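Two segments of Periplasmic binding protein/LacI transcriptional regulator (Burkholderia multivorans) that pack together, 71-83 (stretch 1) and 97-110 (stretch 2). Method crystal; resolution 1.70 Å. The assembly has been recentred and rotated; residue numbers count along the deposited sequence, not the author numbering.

Stretch 1 71-83: GIKDETDTANQIR
Stretch 2 (97-110) VLAPADSKALVPVV

Gln81 makes both direct hydrogen bonds between the stretches. Its amide reads the backbone of the loop after the second strand. Ala101 N donates to Gln81 OE1 at 2.7 Å, with an N-H...O angle of 157°. Gln81 NE2 donates to Ala99 O at 2.8 Å and 145°. One amide thus satisfies a donor and an acceptor two residues apart. The side chain is extended, chi1 t (-163°) and chi2 t (-179°), with chi3 at 55°. Its CA-to-CB bond points toward stretch 2, and the residue is buried.

Two waters add bridges around Thr78. Water 1 donates to Ala101 O at 2.9 Å and weakly to Glu75 O at 3.4 Å; it lies 3.0 Å from Thr78 OG1. Water 2 donates to Asp102 OD2 at 2.5 Å and sits 2.6 Å from Thr78 OG1. Thr78 is rotamer m, Asp102 is t.

Stretch 1 leaves a strand at Gly71-Ile72, passes through a type I turn from Asp74 to Asp77, and enters a helix at Thr78 that continues beyond Arg83. Asp74 OD1 accepts from Thr76 N at 3.0 Å within the turn. Asp77, chi1 t, caps the helix: its OD1 accepts from Asn80 N at 3.2 Å. Lys73 NZ forms salt bridges with Asp74 OD2 at 2.8 Å and Asp77 OD2 at 3.2 Å.

Stretch 2 leaves a strand at Val97-Leu98 and runs through a loop with phi/psi of -77/141 at Pro100, -74/-21 at Ala101 and -142/129 at Asp102. Asp102 OD1 accepts from Lys104 N at 2.9 Å and from Ala105 N at 3.0 Å. A type I turn spans Lys104 to Val107. Val107 to Val110 are helical, and the helix continues past Val110.

In the register, Thr78 CA lies 5.5 Å from Ala101 CA. Ile82 CA lies 6.4 Å from Leu106 CA. Numbering therefore rises in the same sense along both stretches at these pairs.

Apolar packing adds to the polar contacts. Ala101 CB points toward stretch 1 and lies 4.1 Å from Ile72 CD1; Ile72 is p,t. The Thr78 methyl meets apolar groups while its hydroxyl binds the waters: Thr78 CG2 lies 3.8 Å from Ala105 CB and 3.7 Å from Leu106 CD2. Ile82 (m,t) has a sideways CA-to-CB bond, but its end comes nearer: Ile82 CD1 lies 3.6 Å from Ala105 O, and Ile82 CG1 packs 3.7 Å from Leu106 CD1. Ile82 CG2 is 4.2 Å from Val109 CB; Val109 is p. Leu106 has an off-well chi1 of -93° and chi2 m. Leu98, t,p, packs against the amide group of Gln81, with Leu98 CD1 3.9 Å from Gln81 CD. The contact buries 450 Å², both sides summed.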

# COMPACT_ATOMS: atom_id res chain seq x y z
N GLY A 71 -12.26 6.81 -3.95
CA GLY A 71 -11.00 7.01 -3.26
C GLY A 71 -11.13 8.28 -2.44
O GLY A 71 -12.20 8.91 -2.44
N ILE A 72 -10.05 8.64 -1.76
CA ILE A 72 -10.03 9.80 -0.90
C ILE A 72 -8.99 10.79 -1.43
O ILE A 72 -8.18 10.45 -2.31
CB ILE A 72 -9.75 9.41 0.55
CG1 ILE A 72 -8.53 8.49 0.66
CG2 ILE A 72 -10.98 8.69 1.12
CD1 ILE A 72 -8.18 8.09 2.07
N LYS A 73 -9.00 11.99 -0.87
CA LYS A 73 -8.29 13.12 -1.47
C LYS A 73 -6.82 13.13 -1.15
O LYS A 73 -6.07 13.86 -1.79
CB LYS A 73 -8.91 14.43 -1.00
CG LYS A 73 -8.64 14.72 0.47
CD LYS A 73 -9.20 16.09 0.88
CE LYS A 73 -9.38 16.18 2.39
NZ LYS A 73 -8.25 15.57 3.18
N ASP A 74 -6.43 12.37 -0.12
CA ASP A 74 -5.03 12.16 0.24
C ASP A 74 -4.89 10.87 1.05
O ASP A 74 -5.86 10.17 1.31
CB ASP A 74 -4.45 13.38 0.99
CG ASP A 74 -5.20 13.70 2.26
OD1 ASP A 74 -5.35 12.78 3.08
OD2 ASP A 74 -5.63 14.87 2.44
N GLU A 75 -3.67 10.52 1.43
CA GLU A 75 -3.42 9.20 2.02
C GLU A 75 -3.82 9.11 3.48
O GLU A 75 -3.82 8.02 4.05
CB GLU A 75 -1.94 8.85 1.87
CG GLU A 75 -1.48 8.76 0.42
CD GLU A 75 -1.80 7.44 -0.23
OE1 GLU A 75 -2.64 6.69 0.31
OE2 GLU A 75 -1.21 7.16 -1.29
N THR A 76 -4.17 10.23 4.09
CA THR A 76 -4.44 10.24 5.52
C THR A 76 -5.87 10.62 5.83
O THR A 76 -6.19 10.88 6.98
CB THR A 76 -3.50 11.21 6.25
OG1 THR A 76 -3.55 12.50 5.62
CG2 THR A 76 -2.10 10.68 6.22
N ASP A 77 -6.73 10.68 4.82
CA ASP A 77 -8.10 11.12 5.06
C ASP A 77 -8.97 9.94 5.45
O ASP A 77 -9.93 9.58 4.76
CB ASP A 77 -8.73 11.83 3.85
CG ASP A 77 -9.95 12.65 4.24
OD1 ASP A 77 -10.34 12.58 5.42
OD2 ASP A 77 -10.54 13.35 3.39
N THR A 78 -8.61 9.35 6.59
CA THR A 78 -9.38 8.27 7.20
C THR A 78 -10.85 8.65 7.37
O THR A 78 -11.75 7.85 7.05
CB THR A 78 -8.78 7.89 8.57
OG1 THR A 78 -7.42 7.47 8.38
CG2 THR A 78 -9.55 6.77 9.22
N ALA A 79 -11.11 9.86 7.87
CA ALA A 79 -12.50 10.28 8.14
C ALA A 79 -13.40 10.12 6.90
O ALA A 79 -14.51 9.55 6.97
CB ALA A 79 -12.52 11.74 8.64
N ASN A 80 -12.91 10.63 5.77
CA ASN A 80 -13.66 10.54 4.54
C ASN A 80 -13.77 9.12 4.01
O ASN A 80 -14.75 8.76 3.36
CB ASN A 80 -13.04 11.41 3.45
CG ASN A 80 -14.00 11.64 2.30
OD1 ASN A 80 -15.19 11.88 2.52
ND2 ASN A 80 -13.51 11.53 1.07
N GLN A 81 -12.75 8.30 4.24
CA GLN A 81 -12.86 6.93 3.76
C GLN A 81 -13.99 6.28 4.52
O GLN A 81 -14.80 5.57 3.93
CB GLN A 81 -11.57 6.14 3.95
CG GLN A 81 -11.58 4.86 3.09
CD GLN A 81 -10.33 4.05 3.26
OE1 GLN A 81 -9.97 3.69 4.37
NE2 GLN A 81 -9.66 3.74 2.14
N ILE A 82 -14.09 6.55 5.82
CA ILE A 82 -15.16 5.98 6.63
C ILE A 82 -16.49 6.45 6.07
O ILE A 82 -17.44 5.66 5.98
CB ILE A 82 -15.02 6.35 8.12
CG1 ILE A 82 -13.82 5.59 8.71
CG2 ILE A 82 -16.29 6.00 8.91
CD1 ILE A 82 -13.42 6.00 10.11
N ARG A 83 -16.56 7.72 5.67
CA ARG A 83 -17.80 8.27 5.13
C ARG A 83 -18.19 7.54 3.85
O ARG A 83 -19.37 7.25 3.63
CB ARG A 83 -17.66 9.77 4.88
CG ARG A 83 -17.76 10.60 6.16
CD ARG A 83 -18.06 12.06 5.87
NE ARG A 83 -17.07 12.66 4.99
CZ ARG A 83 -15.93 13.24 5.39
NH1 ARG A 83 -15.62 13.29 6.68
NH2 ARG A 83 -15.10 13.75 4.50
N VAL A 97 -15.03 -3.95 -1.25
CA VAL A 97 -13.64 -4.33 -1.33
C VAL A 97 -12.86 -3.10 -0.87
O VAL A 97 -12.90 -2.08 -1.54
CB VAL A 97 -13.23 -4.72 -2.75
CG1 VAL A 97 -11.78 -5.09 -2.79
CG2 VAL A 97 -14.11 -5.91 -3.25
N LEU A 98 -12.22 -3.20 0.29
CA LEU A 98 -11.69 -2.03 0.96
C LEU A 98 -10.18 -2.12 1.12
O LEU A 98 -9.67 -3.13 1.61
CB LEU A 98 -12.34 -1.90 2.34
CG LEU A 98 -11.78 -0.81 3.27
CD1 LEU A 98 -12.07 0.57 2.72
CD2 LEU A 98 -12.35 -1.00 4.68
N ALA A 99 -9.48 -1.05 0.69
CA ALA A 99 -8.04 -0.81 1.00
C ALA A 99 -7.97 0.26 2.09
O ALA A 99 -8.02 1.45 1.79
CB ALA A 99 -7.27 -0.34 -0.24
N PRO A 100 -7.88 -0.16 3.37
CA PRO A 100 -8.17 0.81 4.45
C PRO A 100 -7.03 1.79 4.71
O PRO A 100 -5.85 1.41 4.67
CB PRO A 100 -8.42 -0.09 5.66
CG PRO A 100 -7.73 -1.35 5.37
CD PRO A 100 -7.76 -1.54 3.88
N ALA A 101 -7.39 3.05 4.97
CA ALA A 101 -6.41 4.11 5.20
C ALA A 101 -5.75 3.99 6.58
O ALA A 101 -4.67 4.56 6.81
CB ALA A 101 -7.08 5.47 5.06
N ASP A 102 -6.43 3.28 7.47
CA ASP A 102 -6.01 3.04 8.86
C ASP A 102 -6.38 1.61 9.23
O ASP A 102 -7.52 1.22 9.00
CB ASP A 102 -6.69 4.04 9.79
CG ASP A 102 -6.15 4.01 11.20
OD1 ASP A 102 -6.12 2.92 11.81
OD2 ASP A 102 -5.78 5.09 11.70
N SER A 103 -5.45 0.83 9.75
CA SER A 103 -5.71 -0.60 10.01
C SER A 103 -6.66 -0.85 11.21
O SER A 103 -7.24 -1.93 11.34
CB SER A 103 -4.39 -1.32 10.24
OG SER A 103 -3.71 -1.47 9.00
N LYS A 104 -6.77 0.14 12.08
CA LYS A 104 -7.71 0.03 13.21
C LYS A 104 -9.00 0.83 13.03
O LYS A 104 -10.10 0.37 13.40
CB LYS A 104 -7.03 0.50 14.50
CG LYS A 104 -5.89 -0.39 14.97
CD LYS A 104 -5.54 -0.09 16.42
CE LYS A 104 -4.08 -0.33 16.74
NZ LYS A 104 -3.20 0.69 16.10
N ALA A 105 -8.86 2.02 12.48
CA ALA A 105 -9.95 2.99 12.50
C ALA A 105 -11.09 2.63 11.56
O ALA A 105 -12.21 3.09 11.75
CB ALA A 105 -9.43 4.37 12.17
N LEU A 106 -10.80 1.84 10.52
CA LEU A 106 -11.85 1.44 9.59
C LEU A 106 -12.64 0.23 10.11
O LEU A 106 -13.62 -0.16 9.49
CB LEU A 106 -11.26 1.11 8.20
CG LEU A 106 -11.23 2.27 7.19
CD1 LEU A 106 -12.63 2.65 6.73
CD2 LEU A 106 -10.54 3.48 7.78
N VAL A 107 -12.25 -0.36 11.23
CA VAL A 107 -12.90 -1.62 11.62
C VAL A 107 -14.35 -1.41 12.02
O VAL A 107 -15.19 -2.24 11.69
CB VAL A 107 -12.15 -2.33 12.76
CG1 VAL A 107 -12.92 -3.57 13.23
CG2 VAL A 107 -10.76 -2.72 12.28
N PRO A 108 -14.66 -0.31 12.73
CA PRO A 108 -16.07 -0.16 13.15
C PRO A 108 -17.07 -0.13 11.97
O PRO A 108 -18.15 -0.74 12.04
CB PRO A 108 -16.07 1.17 13.91
CG PRO A 108 -14.70 1.24 14.50
CD PRO A 108 -13.80 0.69 13.39
N VAL A 109 -16.71 0.56 10.90
CA VAL A 109 -17.65 0.71 9.80
C VAL A 109 -17.68 -0.59 8.98
O VAL A 109 -18.70 -0.92 8.38
CB VAL A 109 -17.29 1.93 8.91
CG1 VAL A 109 -15.99 1.70 8.13
CG2 VAL A 109 -18.45 2.26 7.97
N VAL A 110 -16.57 -1.33 8.96
CA VAL A 110 -16.60 -2.67 8.37
C VAL A 110 -17.60 -3.53 9.13
O VAL A 110 -18.40 -4.24 8.52
CB VAL A 110 -15.23 -3.37 8.40
CG1 VAL A 110 -15.35 -4.86 8.06
CG2 VAL A 110 -14.25 -2.68 7.44
O HOH W 1 -4.57 7.38 7.33
O HOH W 2 -6.05 7.29 10.59